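Local structure of novel antigen receptor (Ginglymostoma cirratum, 4Q97) at residues 84-92 with 101-109; 53-61 with 72-80. The protein serves as the nurse shark IgNAR antibody, probably recognising antigen through its variable domain while constant domains such as this C1 domain build the rest of the chain. All coordinates share one frame; numbering follows the deposited sequence.

Interaction 1: residues 84-92 with 101-109; sequences WSRGSVYSC and SNQRKEIRS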
# COMPACT_ATOMS: atom_id res chain seq x y z
N TRP A 84 8.94 -8.58 15.13
CA TRP A 84 8.44 -9.31 13.97
C TRP A 84 8.61 -10.84 14.07
O TRP A 84 7.73 -11.57 13.63
CB TRP A 84 9.04 -8.75 12.67
CG TRP A 84 8.61 -9.47 11.41
CD1 TRP A 84 9.42 -10.16 10.55
CD2 TRP A 84 7.28 -9.57 10.87
NE1 TRP A 84 8.69 -10.68 9.51
CE2 TRP A 84 7.37 -10.33 9.68
CE3 TRP A 84 6.03 -9.08 11.27
CZ2 TRP A 84 6.25 -10.63 8.89
CZ3 TRP A 84 4.91 -9.38 10.49
CH2 TRP A 84 5.04 -10.14 9.31
N SER A 85 9.71 -11.31 14.65
CA SER A 85 9.90 -12.77 14.81
C SER A 85 9.66 -13.31 16.23
O SER A 85 10.04 -14.45 16.53
CB SER A 85 11.25 -13.24 14.27
OG SER A 85 11.11 -13.71 12.94
N ARG A 86 9.02 -12.50 17.07
CA ARG A 86 8.49 -12.99 18.35
C ARG A 86 7.29 -13.89 18.07
O ARG A 86 6.51 -14.20 18.98
CB ARG A 86 8.08 -11.82 19.25
CG ARG A 86 9.24 -11.02 19.81
CD ARG A 86 8.74 -9.74 20.47
NE ARG A 86 8.58 -9.87 21.92
CZ ARG A 86 9.47 -9.45 22.81
NH1 ARG A 86 9.23 -9.61 24.11
NH2 ARG A 86 10.60 -8.88 22.42
N GLY A 87 7.14 -14.30 16.81
CA GLY A 87 5.96 -15.02 16.35
C GLY A 87 4.72 -14.19 16.62
O GLY A 87 3.67 -14.73 16.94
N SER A 88 4.87 -12.87 16.51
CA SER A 88 3.78 -11.93 16.70
C SER A 88 2.80 -12.02 15.53
O SER A 88 3.22 -12.18 14.38
CB SER A 88 4.29 -10.49 16.82
OG SER A 88 4.98 -10.27 18.05
N VAL A 89 1.51 -11.92 15.83
CA VAL A 89 0.49 -11.81 14.80
C VAL A 89 0.00 -10.38 14.74
O VAL A 89 -0.45 -9.82 15.74
CB VAL A 89 -0.70 -12.77 15.02
CG1 VAL A 89 -1.30 -12.63 16.41
CG2 VAL A 89 -1.77 -12.56 13.95
N TYR A 90 0.11 -9.79 13.56
CA TYR A 90 -0.45 -8.47 13.34
C TYR A 90 -1.69 -8.59 12.48
O TYR A 90 -1.72 -9.33 11.50
CB TYR A 90 0.58 -7.55 12.70
CG TYR A 90 1.75 -7.24 13.60
CD1 TYR A 90 1.72 -6.16 14.47
CD2 TYR A 90 2.90 -8.04 13.57
CE1 TYR A 90 2.80 -5.87 15.29
CE2 TYR A 90 3.98 -7.76 14.39
CZ TYR A 90 3.92 -6.67 15.25
OH TYR A 90 4.99 -6.39 16.07
N SER A 91 -2.73 -7.86 12.88
CA SER A 91 -3.97 -7.82 12.13
C SER A 91 -4.41 -6.37 11.98
O SER A 91 -4.22 -5.56 12.88
CB SER A 91 -5.05 -8.65 12.83
OG SER A 91 -5.37 -8.13 14.12
N CYS A 92 -4.95 -6.04 10.81
CA CYS A 92 -5.74 -4.83 10.65
C CYS A 92 -7.20 -5.23 10.49
O CYS A 92 -7.52 -6.31 9.97
CB CYS A 92 -5.27 -3.97 9.46
SG CYS A 92 -5.58 -4.72 7.85
N SER A 101 -20.23 -4.24 7.44
CA SER A 101 -19.10 -5.14 7.23
C SER A 101 -17.99 -4.91 8.25
O SER A 101 -17.59 -3.78 8.50
CB SER A 101 -18.55 -4.97 5.81
OG SER A 101 -17.67 -6.03 5.48
N ASN A 102 -17.52 -6.01 8.83
CA ASN A 102 -16.35 -5.99 9.68
C ASN A 102 -15.35 -7.01 9.17
O ASN A 102 -15.62 -8.21 9.17
CB ASN A 102 -16.70 -6.29 11.14
CG ASN A 102 -15.50 -6.23 12.06
OD1 ASN A 102 -15.43 -6.95 13.06
ND2 ASN A 102 -14.53 -5.38 11.72
N GLN A 103 -14.21 -6.51 8.72
CA GLN A 103 -13.21 -7.38 8.13
C GLN A 103 -11.88 -7.33 8.85
O GLN A 103 -11.53 -6.33 9.47
CB GLN A 103 -13.03 -7.07 6.66
CG GLN A 103 -13.97 -7.88 5.78
CD GLN A 103 -13.70 -7.67 4.32
OE1 GLN A 103 -14.01 -6.63 3.77
NE2 GLN A 103 -13.10 -8.67 3.68
N ARG A 104 -11.15 -8.44 8.77
CA ARG A 104 -9.83 -8.57 9.37
C ARG A 104 -8.95 -9.56 8.61
O ARG A 104 -9.42 -10.60 8.14
CB ARG A 104 -9.95 -8.99 10.84
CG ARG A 104 -10.78 -10.25 11.07
CD ARG A 104 -11.32 -10.29 12.48
NE ARG A 104 -12.65 -10.89 12.52
CZ ARG A 104 -12.91 -12.16 12.85
NH1 ARG A 104 -14.16 -12.59 12.85
NH2 ARG A 104 -11.93 -12.99 13.17
N LYS A 105 -7.68 -9.21 8.49
CA LYS A 105 -6.65 -10.12 7.98
C LYS A 105 -5.50 -10.16 8.96
O LYS A 105 -5.14 -9.14 9.55
CB LYS A 105 -6.16 -9.66 6.60
CG LYS A 105 -7.20 -9.75 5.50
CD LYS A 105 -7.36 -11.18 4.98
CE LYS A 105 -8.00 -11.18 3.60
NZ LYS A 105 -7.60 -12.37 2.81
N GLU A 106 -4.93 -11.34 9.14
CA GLU A 106 -3.80 -11.51 10.05
C GLU A 106 -2.54 -11.88 9.27
O GLU A 106 -2.63 -12.47 8.18
CB GLU A 106 -4.11 -12.57 11.11
CG GLU A 106 -4.56 -13.91 10.55
CD GLU A 106 -4.47 -15.04 11.55
OE1 GLU A 106 -4.97 -14.89 12.69
OE2 GLU A 106 -3.90 -16.10 11.20
N ILE A 107 -1.39 -11.53 9.83
CA ILE A 107 -0.09 -11.86 9.24
C ILE A 107 0.91 -12.09 10.37
O ILE A 107 0.81 -11.46 11.43
CB ILE A 107 0.41 -10.74 8.29
CG1 ILE A 107 1.28 -11.32 7.16
CG2 ILE A 107 1.14 -9.64 9.06
CD1 ILE A 107 1.72 -10.31 6.12
N ARG A 108 1.87 -12.99 10.12
CA ARG A 108 2.89 -13.37 11.11
C ARG A 108 4.22 -13.59 10.37
O ARG A 108 4.23 -13.64 9.15
CB ARG A 108 2.45 -14.63 11.88
CG ARG A 108 0.96 -14.68 12.17
CD ARG A 108 0.54 -15.69 13.23
NE ARG A 108 -0.93 -15.75 13.30
CZ ARG A 108 -1.64 -16.21 14.33
NH1 ARG A 108 -1.04 -16.67 15.42
NH2 ARG A 108 -2.96 -16.20 14.26
N SER A 109 5.33 -13.73 11.10
CA SER A 109 6.65 -13.87 10.46
C SER A 109 6.89 -15.22 9.77
O SER A 109 6.61 -16.28 10.32
CB SER A 109 7.78 -13.56 11.45
OG SER A 109 7.50 -14.06 12.75
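Ser109 lies over one face of the Trp84 indole, its CB 3.7 Å from the centroid of the five-membered ring and near the ring normal, a CH-pi contact. From there its hydroxyl turns back to the main chain, and Ser109 OG donates a hydrogen bond to Trp84 O (2.7 Å), somewhat tilted from the carbonyl plane. Ring and carbonyl of one tryptophan thus both hold this residue. With CG anti to the backbone N (chi1 178°), the indole swings its six-membered end toward strand 101-108, where Ile107 CG2 meets Trp84 CH2 at the ring edge, in plane (3.9 Å). Ile107 shares its face of the sheet with Tyr90, whose ring leads away so that its hydroxyl bonds to Glu83 O.

Val89 and Arg108 run side by side on the other face. The guanidinium lays one face against the valine, with Arg108 NE 3.4 Å from Val89 CG2, while Arg108 NH2 forms a salt bridge to Glu106 OE1 (2.9 Å) from above the carboxylate plane. Valine and glutamate together probably limit the rotation of the guanidinium.

Between the two faces, paired backbone bonds join Tyr90 and Ile107; Lys105 N donates to Cys92 O, and the return bond from Cys92 N is weak. Cys92 also forms the disulfide with Cys33 of the opposing sheet. This is the F-G hairpin of an immunoglobulin C1-set sandwich.

Interaction 2: residues 53-61 with 72-80; sequences TITSGFATT and SCASLLKVP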
# COMPACT_ATOMS: atom_id res chain seq x y z
N THR A 53 -4.64 -4.52 20.84
CA THR A 53 -4.59 -3.36 19.95
C THR A 53 -3.17 -2.79 19.77
O THR A 53 -2.28 -3.04 20.58
CB THR A 53 -5.53 -2.24 20.47
OG1 THR A 53 -6.74 -2.83 20.97
CG2 THR A 53 -5.87 -1.24 19.36
N ILE A 54 -2.99 -2.02 18.69
CA ILE A 54 -1.78 -1.24 18.47
C ILE A 54 -2.13 0.25 18.60
O ILE A 54 -3.07 0.73 17.98
CB ILE A 54 -1.13 -1.55 17.10
CG1 ILE A 54 -0.73 -3.03 17.04
CG2 ILE A 54 0.08 -0.68 16.84
CD1 ILE A 54 -0.32 -3.50 15.66
N THR A 55 -1.36 0.96 19.43
CA THR A 55 -1.66 2.34 19.81
C THR A 55 -1.25 3.37 18.75
O THR A 55 -2.04 4.25 18.40
CB THR A 55 -1.00 2.71 21.15
OG1 THR A 55 0.38 2.30 21.14
CG2 THR A 55 -1.71 2.01 22.31
N SER A 56 -0.01 3.27 18.26
CA SER A 56 0.51 4.20 17.26
C SER A 56 1.51 3.50 16.33
O SER A 56 1.58 2.27 16.28
CB SER A 56 1.18 5.41 17.94
OG SER A 56 2.44 5.06 18.48
N GLY A 57 2.29 4.30 15.60
CA GLY A 57 3.25 3.78 14.63
C GLY A 57 2.61 3.55 13.27
O GLY A 57 3.25 2.99 12.37
N PHE A 58 1.36 3.98 13.11
CA PHE A 58 0.65 3.78 11.85
C PHE A 58 0.01 5.02 11.25
O PHE A 58 -0.58 5.85 11.95
CB PHE A 58 -0.35 2.61 11.94
CG PHE A 58 -1.57 2.89 12.77
CD1 PHE A 58 -2.72 3.43 12.20
CD2 PHE A 58 -1.59 2.56 14.13
CE1 PHE A 58 -3.85 3.67 12.97
CE2 PHE A 58 -2.72 2.80 14.90
CZ PHE A 58 -3.85 3.35 14.32
N ALA A 59 0.15 5.13 9.93
CA ALA A 59 -0.51 6.17 9.15
C ALA A 59 -1.43 5.52 8.13
O ALA A 59 -1.13 4.44 7.60
CB ALA A 59 0.52 7.04 8.45
N THR A 60 -2.56 6.17 7.86
CA THR A 60 -3.48 5.72 6.83
C THR A 60 -3.54 6.84 5.80
O THR A 60 -3.72 8.00 6.15
CB THR A 60 -4.88 5.42 7.41
OG1 THR A 60 -4.76 4.42 8.44
CG2 THR A 60 -5.83 4.91 6.33
N THR A 61 -3.35 6.48 4.53
CA THR A 61 -3.40 7.45 3.43
C THR A 61 -4.83 7.95 3.24
O THR A 61 -5.79 7.31 3.68
CB THR A 61 -2.88 6.86 2.09
OG1 THR A 61 -3.81 5.89 1.58
CG2 THR A 61 -1.50 6.21 2.26
N SER A 72 -9.89 3.34 -2.88
CA SER A 72 -8.81 2.55 -2.31
C SER A 72 -8.01 3.43 -1.37
O SER A 72 -7.85 4.63 -1.61
CB SER A 72 -7.89 2.00 -3.40
OG SER A 72 -8.58 1.10 -4.25
N CYS A 73 -7.53 2.84 -0.28
CA CYS A 73 -6.58 3.52 0.58
C CYS A 73 -5.66 2.49 1.19
O CYS A 73 -5.93 1.29 1.11
CB CYS A 73 -7.27 4.37 1.65
SG CYS A 73 -7.92 3.47 3.07
N ALA A 74 -4.56 2.95 1.77
CA ALA A 74 -3.62 2.05 2.43
C ALA A 74 -3.37 2.53 3.86
O ALA A 74 -3.26 3.74 4.11
CB ALA A 74 -2.32 1.98 1.65
N SER A 75 -3.32 1.58 4.79
CA SER A 75 -2.91 1.87 6.15
C SER A 75 -1.52 1.29 6.38
O SER A 75 -1.30 0.09 6.21
CB SER A 75 -3.91 1.31 7.17
OG SER A 75 -3.60 1.78 8.47
N LEU A 76 -0.60 2.16 6.78
CA LEU A 76 0.82 1.82 6.85
C LEU A 76 1.34 1.72 8.28
O LEU A 76 1.30 2.70 9.03
CB LEU A 76 1.64 2.87 6.09
CG LEU A 76 1.58 2.77 4.57
CD1 LEU A 76 1.91 4.10 3.91
CD2 LEU A 76 2.52 1.67 4.12
N LEU A 77 1.82 0.54 8.64
CA LEU A 77 2.40 0.32 9.96
C LEU A 77 3.86 -0.11 9.85
O LEU A 77 4.19 -1.06 9.13
CB LEU A 77 1.59 -0.71 10.75
CG LEU A 77 2.16 -1.21 12.09
CD1 LEU A 77 2.08 -0.15 13.18
CD2 LEU A 77 1.44 -2.48 12.54
N LYS A 78 4.73 0.61 10.56
CA LYS A 78 6.11 0.20 10.74
C LYS A 78 6.18 -0.58 12.04
O LYS A 78 5.86 -0.05 13.10
CB LYS A 78 7.05 1.40 10.84
CG LYS A 78 6.66 2.61 10.02
CD LYS A 78 7.63 3.75 10.27
CE LYS A 78 6.91 5.10 10.34
NZ LYS A 78 7.70 6.09 11.13
N VAL A 79 6.57 -1.85 11.95
CA VAL A 79 6.76 -2.66 13.15
C VAL A 79 8.25 -2.95 13.38
O VAL A 79 8.95 -3.36 12.47
CB VAL A 79 5.87 -3.93 13.17
CG1 VAL A 79 5.09 -4.08 11.87
CG2 VAL A 79 6.66 -5.19 13.47
N PRO A 80 8.73 -2.68 14.61
CA PRO A 80 10.06 -3.09 15.06
C PRO A 80 10.44 -4.50 14.57
O PRO A 80 9.66 -5.44 14.73
CB PRO A 80 9.92 -3.07 16.59
CG PRO A 80 8.78 -2.14 16.88
CD PRO A 80 8.10 -1.77 15.59
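Ser75 OG is held by two groups: it hydrogen-bonds Thr60 OG1 across the strands (2.9 Å) and accepts the indole N-H of Trp47 from the opposing sheet. The serine hydroxyl extends anti to its own backbone N (chi1 -171°), which carries it to Thr60 on the face that looks into the domain. The threonine's other branch points along the strand, leaving Thr60 CG2 4.1 Å from Cys73 SG.

One residue further on, Thr61 takes both backbone groups of Ala74. Thr61 N donates to Ala74 O (2.8 Å), and Ala74 N returns a nearly straight bond to Thr61 OG1 (3.0 Å, 173°), so a side-chain oxygen stands in for the carbonyl that a regular ladder would supply. The regular pairing is found at Ala59 and Leu76, where Ala59 N binds Leu76 O in the carbonyl plane (2.8 Å); the return contact from Leu76 N to Ala59 O is modelled too short to be relied on. These are the antiparallel D and E strands of the C1-set immunoglobulin fold, with D at the edge of the four-stranded sheet.

Toward the start of strand 58-60, Leu77 meets the apolar side chains of Ile54 and Phe58. Its CD1 packs against Phe58 CB (3.9 Å) and also lies close to the carbonyl of Gly57, while Ile54 CD1 and Leu77 CD2 meet tip to tip at 3.7 Å. The Phe58 ring leads away from strand 72-80 and meets Trp47, their planes at about 50°. Lys78 N reaches Gly57 O only weakly.

On the other face, shared by Ala59 and Leu76, the second subunit comes in: Leu76 packs on Leu34 of that subunit, and Lys78 NZ bonds to Ser67 OG of the same neighbour.

Overall arrangement
Interactions 1 and 2 lie in the two opposing sheets of one immunoglobulin sandwich, their centres about 12 Å apart. Interaction 2 comes first along the chain and closes before interaction 1 opens; after strand 71-80 the chain crosses between the sheets and enters strand 89-96. Each joins an outermost strand of its sheet, 58-65 or 101-108, to an inner neighbour. They touch in the core, where the Tyr90 ring packs on Ile54 and Leu77 and its hydroxyl oxygen touches Val79. Seven residues of interaction 2 come within reach of the second subunit, whereas in interaction 1 it is Lys105 alone, packed on Thr20 of that subunit.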